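Local coordinates for protein transaminase (Bacillus megaterium, PDB 5G0A) that probably transfers amino groups between amines or amino acids and keto compounds with pyridoxal-5'-phosphate, as an S-selective class-III omega-transaminase, at residues 369-374 and 459-464; 424-427 and 432-435; 358-363 and 452-457. All coordinates share one frame; numbering follows the deposited sequence.

Contacts 1 and 3 join the same two helices, 353-374 and 451-468, at two levels: contact 3 toward their N-terminal parts and contact 1 farther along, with centres about 13 Å apart. Each is partly buried and sets leucine or isoleucine packing beside one polar link, a lysine-aspartate salt bridge in contact 1 and a tyrosine-aspartate hydrogen bond in contact 3. Contact 2 is different: mostly buried, local in sequence, with four residues between its segments, and purely apolar, it ties the C-terminal part of helix 418-427 to L432 of strand 431-432 and I433 beyond it. It reaches contact 1 through A426, which touches A460, and through K425, which meets Y463 and A464. With contact 3 it makes no touch.

Contact 1: 369-374 and 459-464; sequences ELLQEK and DALDYA
L371 and K374, one turn apart on helix 353-374, reach across to L461 and D462 on helix 451-468. This is near-parallel helix packing within a class-III aminotransferase: the two short segments run 14° apart, with axes 11.0 Å from each other at closest approach. At that spacing, side chains rather than backbones fill the interface. L371 points toward the other helix and divides its two methyls between two unlike neighbours. CD1 of L371 meets CD2 of L461 at 3.8 Å, the two leucines slanting past each other, while its CD2 lies against CB and CG of D462. A branched leucine suits this place because one methyl can serve the buried apolar side while the other backs the carboxylate. D462 sends CG anti to its own backbone N (chi1 -162°), which carries the acid back toward helix 353-374. There K374 crosses it at about a right angle. The lysine chain bends at chi3 (71°), laying CE of K374 3.4 Å from OD1 of D462 before the ammonium turns to the other oxygen. The carboxylate is thus shared: OD1 takes a hydrogen bond from NE2 of H375, the residue after K374, while OD2 serves the lysine. Replacing D462 by an alanine would probably leave the K374 ammonium and H375 NE2 without their acceptor, and CD2 of L371 with only the beta carbon to lie against. The lysine link itself is a salt bridge on the more exposed side of the contact, in which NZ of K374 stands 3.2 Å from OD2 of D462, on that oxygen's syn lone pair.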
ATOM      1  N   GLU B 369      21.069   0.028  43.119  1.00 40.86           N
ATOM      2  CA  GLU B 369      22.512  -0.193  43.333  1.00 44.45           C
ATOM      3  C   GLU B 369      22.742  -1.309  44.358  1.00 43.93           C
ATOM      4  O   GLU B 369      23.509  -2.240  44.110  1.00 43.87           O
ATOM      5  CB  GLU B 369      23.208   1.083  43.797  1.00 47.83           C
ATOM      6  CG  GLU B 369      23.541   2.069  42.691  1.00 51.80           C
ATOM      7  CD  GLU B 369      24.195   3.332  43.225  1.00 55.92           C
ATOM      8  OE1 GLU B 369      24.458   3.396  44.445  1.00 59.63           O
ATOM      9  OE2 GLU B 369      24.447   4.264  42.428  1.00 59.17           O
ATOM     10  N   LEU B 370      22.047  -1.227  45.490  1.00 44.37           N
ATOM     11  CA  LEU B 370      22.178  -2.230  46.553  1.00 45.54           C
ATOM     12  C   LEU B 370      21.709  -3.620  46.123  1.00 47.36           C
ATOM     13  O   LEU B 370      22.357  -4.620  46.444  1.00 45.57           O
ATOM     14  CB  LEU B 370      21.460  -1.777  47.830  1.00 47.50           C
ATOM     15  CG  LEU B 370      22.036  -0.574  48.585  1.00 50.13           C
ATOM     16  CD1 LEU B 370      20.993   0.016  49.528  1.00 51.06           C
ATOM     17  CD2 LEU B 370      23.313  -0.938  49.340  1.00 52.39           C
ATOM     18  N   LEU B 371      20.595  -3.683  45.388  1.00 43.92           N
ATOM     19  CA  LEU B 371      20.122  -4.944  44.817  1.00 44.41           C
ATOM     20  C   LEU B 371      21.100  -5.549  43.815  1.00 44.55           C
ATOM     21  O   LEU B 371      21.291  -6.765  43.790  1.00 43.47           O
ATOM     22  CB  LEU B 371      18.735  -4.780  44.165  1.00 43.18           C
ATOM     23  CG  LEU B 371      17.550  -4.744  45.134  1.00 45.71           C
ATOM     24  CD1 LEU B 371      16.236  -4.492  44.398  1.00 42.40           C
ATOM     25  CD2 LEU B 371      17.475  -6.039  45.929  1.00 44.00           C
ATOM     26  N   GLN B 372      21.715  -4.706  42.991  1.00 44.27           N
ATOM     27  CA  GLN B 372      22.677  -5.197  41.998  1.00 46.44           C
ATOM     28  C   GLN B 372      23.935  -5.788  42.652  1.00 47.35           C
ATOM     29  O   GLN B 372      24.485  -6.776  42.170  1.00 46.83           O
ATOM     30  CB  GLN B 372      23.060  -4.099  41.004  1.00 47.23           C
ATOM     31  CG  GLN B 372      23.949  -4.617  39.875  1.00 48.97           C
ATOM     32  CD  GLN B 372      24.241  -3.593  38.800  1.00 48.97           C
ATOM     33  OE1 GLN B 372      23.967  -2.402  38.956  1.00 50.40           O
ATOM     34  NE2 GLN B 372      24.805  -4.057  37.694  1.00 51.77           N
ATOM     35  N   GLU B 373      24.369  -5.184  43.752  1.00 48.13           N
ATOM     36  CA  GLU B 373      25.553  -5.658  44.480  1.00 52.65           C
ATOM     37  C   GLU B 373      25.280  -7.004  45.159  1.00 54.66           C
ATOM     38  O   GLU B 373      26.207  -7.763  45.439  1.00 57.43           O
ATOM     39  CB  GLU B 373      26.012  -4.602  45.493  1.00 52.76           C
ATOM     40  CG  GLU B 373      26.739  -3.424  44.848  1.00 57.77           C
ATOM     41  CD  GLU B 373      26.634  -2.121  45.632  1.00 60.94           C
ATOM     42  OE1 GLU B 373      25.879  -2.058  46.623  1.00 63.39           O
ATOM     43  OE2 GLU B 373      27.311  -1.142  45.246  1.00 62.57           O
ATOM     44  N   LYS B 374      24.000  -7.294  45.388  1.00 54.59           N
ATOM     45  CA  LYS B 374      23.568  -8.520  46.060  1.00 55.03           C
ATOM     46  C   LYS B 374      23.014  -9.575  45.086  1.00 54.03           C
ATOM     47  O   LYS B 374      22.945 -10.763  45.430  1.00 50.90           O
ATOM     48  CB  LYS B 374      22.561  -8.172  47.175  1.00 57.81           C
ATOM     49  CG  LYS B 374      21.520  -9.235  47.506  1.00 60.21           C
ATOM     50  CD  LYS B 374      21.051  -9.158  48.954  1.00 61.81           C
ATOM     51  CE  LYS B 374      20.189  -7.937  49.234  1.00 65.15           C
ATOM     52  NZ  LYS B 374      19.731  -7.899  50.651  1.00 65.41           N
ATOM     53  N   ASP B 459      11.991  -4.709  48.452  1.00 40.49           N
ATOM     54  CA  ASP B 459      11.977  -5.946  49.235  1.00 42.93           C
ATOM     55  C   ASP B 459      11.384  -7.128  48.474  1.00 41.70           C
ATOM     56  O   ASP B 459      11.968  -8.214  48.453  1.00 39.88           O
ATOM     57  CB  ASP B 459      11.222  -5.741  50.551  1.00 48.19           C
ATOM     58  CG  ASP B 459      12.143  -5.426  51.707  1.00 55.33           C
ATOM     59  OD1 ASP B 459      12.906  -6.328  52.117  1.00 62.44           O
ATOM     60  OD2 ASP B 459      12.097  -4.286  52.219  1.00 54.85           O
ATOM     61  N   ALA B 460      10.227  -6.920  47.841  1.00 38.41           N
ATOM     62  CA  ALA B 460       9.566  -7.988  47.100  1.00 39.89           C
ATOM     63  C   ALA B 460      10.408  -8.440  45.922  1.00 39.63           C
ATOM     64  O   ALA B 460      10.422  -9.618  45.594  1.00 41.13           O
ATOM     65  CB  ALA B 460       8.182  -7.549  46.628  1.00 40.44           C
ATOM     66  N   LEU B 461      11.101  -7.488  45.297  1.00 39.83           N
ATOM     67  CA  LEU B 461      12.015  -7.769  44.199  1.00 39.67           C
ATOM     68  C   LEU B 461      13.220  -8.579  44.712  1.00 41.86           C
ATOM     69  O   LEU B 461      13.659  -9.518  44.053  1.00 41.66           O
ATOM     70  CB  LEU B 461      12.477  -6.458  43.549  1.00 39.66           C
ATOM     71  CG  LEU B 461      13.450  -6.528  42.368  1.00 38.89           C
ATOM     72  CD1 LEU B 461      12.967  -7.531  41.330  1.00 41.34           C
ATOM     73  CD2 LEU B 461      13.640  -5.146  41.757  1.00 40.08           C
ATOM     74  N   ASP B 462      13.728  -8.199  45.885  1.00 41.47           N
ATOM     75  CA  ASP B 462      14.846  -8.888  46.552  1.00 42.78           C
ATOM     76  C   ASP B 462      14.476 -10.372  46.683  1.00 44.76           C
ATOM     77  O   ASP B 462      15.168 -11.242  46.152  1.00 47.86           O
ATOM     78  CB  ASP B 462      15.087  -8.237  47.924  1.00 42.35           C
ATOM     79  CG  ASP B 462      16.470  -8.555  48.535  1.00 43.24           C
ATOM     80  OD1 ASP B 462      17.311  -9.237  47.907  1.00 41.70           O
ATOM     81  OD2 ASP B 462      16.704  -8.083  49.664  1.00 42.02           O
ATOM     82  N   TYR B 463      13.353 -10.635  47.347  1.00 46.48           N
ATOM     83  CA  TYR B 463      12.749 -11.969  47.434  1.00 46.21           C
ATOM     84  C   TYR B 463      12.611 -12.681  46.082  1.00 48.45           C
ATOM     85  O   TYR B 463      12.894 -13.878  45.973  1.00 48.59           O
ATOM     86  CB  TYR B 463      11.377 -11.867  48.123  1.00 47.69           C
ATOM     87  CG  TYR B 463      10.613 -13.166  48.193  1.00 48.01           C
ATOM     88  CD1 TYR B 463      10.927 -14.127  49.157  1.00 51.10           C
ATOM     89  CD2 TYR B 463       9.570 -13.440  47.304  1.00 46.36           C
ATOM     90  CE1 TYR B 463      10.234 -15.324  49.223  1.00 49.50           C
ATOM     91  CE2 TYR B 463       8.870 -14.632  47.368  1.00 47.52           C
ATOM     92  CZ  TYR B 463       9.204 -15.567  48.332  1.00 48.47           C
ATOM     93  OH  TYR B 463       8.527 -16.757  48.402  1.00 47.57           O
ATOM     94  N   ALA B 464      12.163 -11.948  45.061  1.00 45.39           N
ATOM     95  CA  ALA B 464      11.944 -12.503  43.724  1.00 45.46           C
ATOM     96  C   ALA B 464      13.246 -12.950  43.053  1.00 44.78           C
ATOM     97  O   ALA B 464      13.317 -14.037  42.465  1.00 45.24           O
ATOM     98  CB  ALA B 464      11.218 -11.486  42.841  1.00 43.29           C
TER

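Contact 2: 424-427 and 432-435; sequences KKAL and LIGG
Apolar packing between the C-terminal part of helix 418-427 and the chain that doubles back past it makes this a buried contact, in which A426 and L427 meet L432 and I433. It lays the helix against strand 431-432, the outermost strand, within this chain, of the small mixed sheet that also holds 38-40, 43-45 and 51-54. Only four residues separate the two segments, and no hydrogen bond crosses between them, so methyl groups do all the touching. A426 directs its CB toward the returning chain, and CB of A426 rests 3.6 Å from CG2 of I433. The small alanine suits this spot because the helix backbone can come close, and the branched isoleucine offers a methyl straight from its beta carbon. In I433, CG1 lies anti to the backbone N (chi1 -163°), which sends the longer branch away from the helix and gives CG2 to the alanine. Nearer the connection, L427 and L432 lie side by side and point the same way, CD1 of L427 being 3.8 Å from CD2 of L432. L427 is the more exposed of this pair. Around them, A426 also packs on A460 of helix 451-468, and I433 on M458 of that helix. L432 is hydrogen-bonded through its backbone to L53 and F55, the parallel neighbour strand being 51-54, and its side chain meets L52, D54 and Y89 of the second subunit.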
ATOM      1  N   LYS B 424       5.387 -13.183  39.481  1.00 40.79           N
ATOM      2  CA  LYS B 424       4.635 -14.193  40.227  1.00 44.15           C
ATOM      3  C   LYS B 424       5.130 -14.308  41.668  1.00 42.41           C
ATOM      4  O   LYS B 424       4.330 -14.447  42.591  1.00 42.71           O
ATOM      5  CB  LYS B 424       4.697 -15.546  39.511  1.00 47.31           C
ATOM      6  CG  LYS B 424       3.554 -16.484  39.855  1.00 53.79           C
ATOM      7  CD  LYS B 424       3.731 -17.854  39.217  1.00 57.55           C
ATOM      8  CE  LYS B 424       2.576 -18.773  39.595  1.00 59.94           C
ATOM      9  NZ  LYS B 424       2.921 -20.218  39.458  1.00 60.58           N
ATOM     10  N   LYS B 425       6.444 -14.206  41.861  1.00 43.57           N
ATOM     11  CA  LYS B 425       7.041 -14.335  43.189  1.00 41.50           C
ATOM     12  C   LYS B 425       6.796 -13.099  44.049  1.00 43.35           C
ATOM     13  O   LYS B 425       6.446 -13.211  45.228  1.00 40.28           O
ATOM     14  CB  LYS B 425       8.548 -14.646  43.090  1.00 45.01           C
ATOM     15  CG  LYS B 425       8.891 -15.987  42.445  1.00 45.68           C
ATOM     16  CD  LYS B 425       8.114 -17.171  43.017  1.00 49.10           C
ATOM     17  CE  LYS B 425       8.585 -17.544  44.413  1.00 47.83           C
ATOM     18  NZ  LYS B 425       7.841 -18.728  44.922  1.00 48.86           N
ATOM     19  N   ALA B 426       6.951 -11.916  43.461  1.00 40.28           N
ATOM     20  CA  ALA B 426       6.690 -10.681  44.199  1.00 40.12           C
ATOM     21  C   ALA B 426       5.232 -10.586  44.679  1.00 38.81           C
ATOM     22  O   ALA B 426       4.960  -9.982  45.722  1.00 40.10           O
ATOM     23  CB  ALA B 426       7.089  -9.466  43.378  1.00 35.66           C
ATOM     24  N   LEU B 427       4.313 -11.215  43.947  1.00 40.48           N
ATOM     25  CA  LEU B 427       2.881 -11.193  44.295  1.00 41.55           C
ATOM     26  C   LEU B 427       2.576 -11.817  45.661  1.00 43.47           C
ATOM     27  O   LEU B 427       1.663 -11.384  46.369  1.00 42.97           O
ATOM     28  CB  LEU B 427       2.044 -11.879  43.206  1.00 43.71           C
ATOM     29  CG  LEU B 427       0.513 -11.737  43.262  1.00 47.14           C
ATOM     30  CD1 LEU B 427       0.068 -10.276  43.215  1.00 47.65           C
ATOM     31  CD2 LEU B 427      -0.146 -12.537  42.148  1.00 47.83           C
ATOM     32  N   LEU B 432       2.921  -5.832  42.988  1.00 33.46           N
ATOM     33  CA  LEU B 432       2.870  -6.007  41.531  1.00 33.15           C
ATOM     34  C   LEU B 432       4.097  -5.338  40.936  1.00 31.71           C
ATOM     35  O   LEU B 432       4.230  -4.120  40.986  1.00 30.13           O
ATOM     36  CB  LEU B 432       1.588  -5.365  40.947  1.00 32.83           C
ATOM     37  CG  LEU B 432       0.266  -5.951  41.471  1.00 33.43           C
ATOM     38  CD1 LEU B 432      -0.923  -5.035  41.202  1.00 31.63           C
ATOM     39  CD2 LEU B 432       0.023  -7.323  40.850  1.00 36.33           C
ATOM     40  N   ILE B 433       5.003  -6.130  40.385  1.00 32.74           N
ATOM     41  CA  ILE B 433       6.242  -5.597  39.806  1.00 32.87           C
ATOM     42  C   ILE B 433       6.735  -6.628  38.811  1.00 33.02           C
ATOM     43  O   ILE B 433       6.515  -7.825  39.013  1.00 33.42           O
ATOM     44  CB  ILE B 433       7.306  -5.267  40.897  1.00 33.60           C
ATOM     45  CG1 ILE B 433       8.401  -4.340  40.357  1.00 32.62           C
ATOM     46  CG2 ILE B 433       7.892  -6.544  41.506  1.00 37.51           C
ATOM     47  CD1 ILE B 433       9.183  -3.590  41.430  1.00 34.26           C
ATOM     48  N   GLY B 434       7.354  -6.166  37.729  1.00 32.25           N
ATOM     49  CA  GLY B 434       7.783  -7.046  36.648  1.00 31.22           C
ATOM     50  C   GLY B 434       8.124  -6.264  35.400  1.00 30.22           C
ATOM     51  O   GLY B 434       8.790  -5.226  35.476  1.00 30.96           O
ATOM     52  N   GLY B 435       7.683  -6.767  34.253  1.00 32.32           N
ATOM     53  CA  GLY B 435       7.987  -6.109  32.975  1.00 33.07           C
ATOM     54  C   GLY B 435       7.126  -6.576  31.818  1.00 37.13           C
ATOM     55  O   GLY B 435       6.371  -7.546  31.934  1.00 39.68           O
TER

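Contact 3: 358-363 and 452-457; sequences KDSGEY and GDIDKA. Unlike the reference sequence in segment 358-363: D359 (reference Asn). Unlike the reference sequence in segment 452-457: G452 (reference Glu).
Y363 of helix 353-374 spans the gap to I454 and D455 of helix 451-468, in a helix-helix packing of this class-III aminotransferase, a family of the fold type I PLP enzymes. The two segments cross at -34° with axes 11.3 Å apart at closest approach, a spacing that suits a long aromatic side chain. From CB, which points toward the partner helix, the chain leaves with CG anti to the backbone N (chi1 -173°), and this extends the ring across the interface. Along the edge of the ring, CD2 of Y363 lies 3.7 Å from CG2 of I454, with CD1 of the same isoleucine a little farther off. CE2 is next and meets that same CG2, so the methyl sits against the ring's edge, near its plane, rather than over a face. The tyrosine and isoleucine side chains slide past each other in opposite directions, so that CD1 of I454, pointing back along the ring, also comes 4.0 Å from CB of S360. Isoleucine fits here because its two branches serve different neighbours: CG2 the ring edge, CD1 the ring carbon CD2 and the small serine. CE2 and CZ then pass close to OD1 of D455 before the tip is reached. The carboxylate plane is turned 43° from the ring, yet OD1 itself lies in the ring plane. That oxygen has a second partner, K367 one turn along helix 353-374, whose salt bridge probably helps keep the carboxylate ionised. At the tip, OH of Y363 donates a 2.6 Å hydrogen bond to the syn lone pair of OD1 of D455.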
ATOM      1  N   LYS B 358      11.824  13.255  40.594  1.00 30.09           N
ATOM      2  CA  LYS B 358      13.291  13.305  40.481  1.00 31.39           C
ATOM      3  C   LYS B 358      13.930  12.747  41.758  1.00 30.72           C
ATOM      4  O   LYS B 358      14.778  11.854  41.698  1.00 30.35           O
ATOM      5  CB  LYS B 358      13.777  14.731  40.218  1.00 30.65           C
ATOM      6  CG  LYS B 358      15.309  14.844  40.145  1.00 33.73           C
ATOM      7  CD  LYS B 358      15.793  16.261  39.898  1.00 39.67           C
ATOM      8  CE  LYS B 358      17.305  16.285  39.678  1.00 41.66           C
ATOM      9  NZ  LYS B 358      17.788  17.620  39.204  1.00 47.63           N
ATOM     10  N   ASP B 359      13.496  13.272  42.908  1.00 32.07           N
ATOM     11  CA  ASP B 359      14.004  12.848  44.234  1.00 36.01           C
ATOM     12  C   ASP B 359      13.836  11.362  44.483  1.00 34.06           C
ATOM     13  O   ASP B 359      14.776  10.685  44.890  1.00 33.34           O
ATOM     14  CB  ASP B 359      13.285  13.614  45.354  1.00 40.77           C
ATOM     15  CG  ASP B 359      14.074  14.780  45.878  1.00 49.07           C
ATOM     16  OD1 ASP B 359      14.972  14.558  46.730  1.00 55.26           O
ATOM     17  OD2 ASP B 359      13.776  15.924  45.477  1.00 50.93           O
ATOM     18  N   SER B 360      12.624  10.851  44.256  1.00 34.18           N
ATOM     19  CA  SER B 360      12.349   9.429  44.450  1.00 31.80           C
ATOM     20  C   SER B 360      13.102   8.513  43.476  1.00 32.01           C
ATOM     21  O   SER B 360      13.430   7.386  43.804  1.00 33.48           O
ATOM     22  CB  SER B 360      10.840   9.168  44.427  1.00 33.65           C
ATOM     23  OG  SER B 360      10.215   9.839  45.519  1.00 33.70           O
ATOM     24  N   GLY B 361      13.375   9.010  42.273  1.00 32.65           N
ATOM     25  CA  GLY B 361      14.204   8.282  41.311  1.00 31.29           C
ATOM     26  C   GLY B 361      15.620   8.098  41.848  1.00 33.80           C
ATOM     27  O   GLY B 361      16.171   7.006  41.753  1.00 31.79           O
ATOM     28  N   GLU B 362      16.191   9.171  42.396  1.00 35.45           N
ATOM     29  CA  GLU B 362      17.523   9.114  43.027  1.00 38.54           C
ATOM     30  C   GLU B 362      17.502   8.097  44.162  1.00 37.93           C
ATOM     31  O   GLU B 362      18.435   7.306  44.322  1.00 35.15           O
ATOM     32  CB  GLU B 362      17.951  10.501  43.514  1.00 42.89           C
ATOM     33  CG  GLU B 362      18.302  11.452  42.377  1.00 48.85           C
ATOM     34  CD  GLU B 362      18.369  12.909  42.788  1.00 55.14           C
ATOM     35  OE1 GLU B 362      18.470  13.206  43.999  1.00 60.16           O
ATOM     36  OE2 GLU B 362      18.321  13.767  41.882  1.00 56.44           O
ATOM     37  N   TYR B 363      16.410   8.083  44.927  1.00 36.55           N
ATOM     38  CA  TYR B 363      16.243   7.073  45.972  1.00 36.57           C
ATOM     39  C   TYR B 363      16.185   5.653  45.403  1.00 36.57           C
ATOM     40  O   TYR B 363      16.899   4.755  45.864  1.00 35.80           O
ATOM     41  CB  TYR B 363      15.012   7.364  46.833  1.00 36.90           C
ATOM     42  CG  TYR B 363      14.895   6.433  48.021  1.00 38.98           C
ATOM     43  CD1 TYR B 363      15.757   6.559  49.117  1.00 41.19           C
ATOM     44  CD2 TYR B 363      13.939   5.412  48.043  1.00 39.15           C
ATOM     45  CE1 TYR B 363      15.663   5.702  50.204  1.00 39.76           C
ATOM     46  CE2 TYR B 363      13.835   4.551  49.129  1.00 38.55           C
ATOM     47  CZ  TYR B 363      14.703   4.705  50.210  1.00 40.46           C
ATOM     48  OH  TYR B 363      14.603   3.862  51.298  1.00 39.09           O
ATOM     49  N   GLY B 452       8.342   4.396  51.985  1.00 37.22           N
ATOM     50  CA  GLY B 452       7.900   3.109  52.549  1.00 36.61           C
ATOM     51  C   GLY B 452       7.412   2.148  51.487  1.00 36.10           C
ATOM     52  O   GLY B 452       7.681   0.953  51.555  1.00 32.47           O
ATOM     53  N   ASP B 453       6.673   2.660  50.503  1.00 33.62           N
ATOM     54  CA  ASP B 453       6.221   1.813  49.412  1.00 33.45           C
ATOM     55  C   ASP B 453       7.359   1.429  48.449  1.00 30.41           C
ATOM     56  O   ASP B 453       7.413   0.294  48.009  1.00 32.38           O
ATOM     57  CB  ASP B 453       5.000   2.423  48.691  1.00 32.86           C
ATOM     58  CG  ASP B 453       3.709   2.280  49.507  1.00 34.44           C
ATOM     59  OD1 ASP B 453       3.581   1.317  50.301  1.00 35.25           O
ATOM     60  OD2 ASP B 453       2.806   3.108  49.339  1.00 35.18           O
ATOM     61  N   ILE B 454       8.268   2.354  48.146  1.00 32.13           N
ATOM     62  CA  ILE B 454       9.484   1.973  47.404  1.00 32.48           C
ATOM     63  C   ILE B 454      10.237   0.855  48.141  1.00 32.94           C
ATOM     64  O   ILE B 454      10.608  -0.155  47.545  1.00 34.23           O
ATOM     65  CB  ILE B 454      10.416   3.180  47.131  1.00 31.54           C
ATOM     66  CG1 ILE B 454       9.766   4.148  46.138  1.00 31.09           C
ATOM     67  CG2 ILE B 454      11.786   2.707  46.624  1.00 33.06           C
ATOM     68  CD1 ILE B 454      10.431   5.514  46.102  1.00 30.12           C
ATOM     69  N   ASP B 455      10.436   1.016  49.448  1.00 37.87           N
ATOM     70  CA  ASP B 455      11.095  -0.037  50.252  1.00 37.96           C
ATOM     71  C   ASP B 455      10.373  -1.380  50.171  1.00 37.59           C
ATOM     72  O   ASP B 455      11.010  -2.417  50.011  1.00 36.46           O
ATOM     73  CB  ASP B 455      11.231   0.383  51.726  1.00 39.01           C
ATOM     74  CG  ASP B 455      12.241   1.505  51.931  1.00 39.47           C
ATOM     75  OD1 ASP B 455      12.974   1.858  50.984  1.00 42.32           O
ATOM     76  OD2 ASP B 455      12.284   2.050  53.047  1.00 40.67           O
ATOM     77  N   LYS B 456       9.045  -1.351  50.265  1.00 37.09           N
ATOM     78  CA  LYS B 456       8.234  -2.566  50.167  1.00 35.64           C
ATOM     79  C   LYS B 456       8.365  -3.236  48.794  1.00 34.89           C
ATOM     80  O   LYS B 456       8.460  -4.457  48.691  1.00 35.30           O
ATOM     81  CB  LYS B 456       6.766  -2.254  50.505  1.00 35.77           C
ATOM     82  CG  LYS B 456       5.808  -3.429  50.345  1.00 38.82           C
ATOM     83  CD  LYS B 456       4.452  -3.128  50.968  1.00 42.15           C
ATOM     84  CE  LYS B 456       3.371  -4.071  50.449  1.00 39.68           C
ATOM     85  NZ  LYS B 456       2.030  -3.647  50.937  1.00 45.37           N
ATOM     86  N   ALA B 457       8.371  -2.428  47.737  1.00 34.72           N
ATOM     87  CA  ALA B 457       8.489  -2.961  46.397  1.00 34.46           C
ATOM     88  C   ALA B 457       9.875  -3.574  46.171  1.00 34.07           C
ATOM     89  O   ALA B 457       9.998  -4.668  45.612  1.00 35.95           O
ATOM     90  CB  ALA B 457       8.187  -1.875  45.365  1.00 33.32           C
TER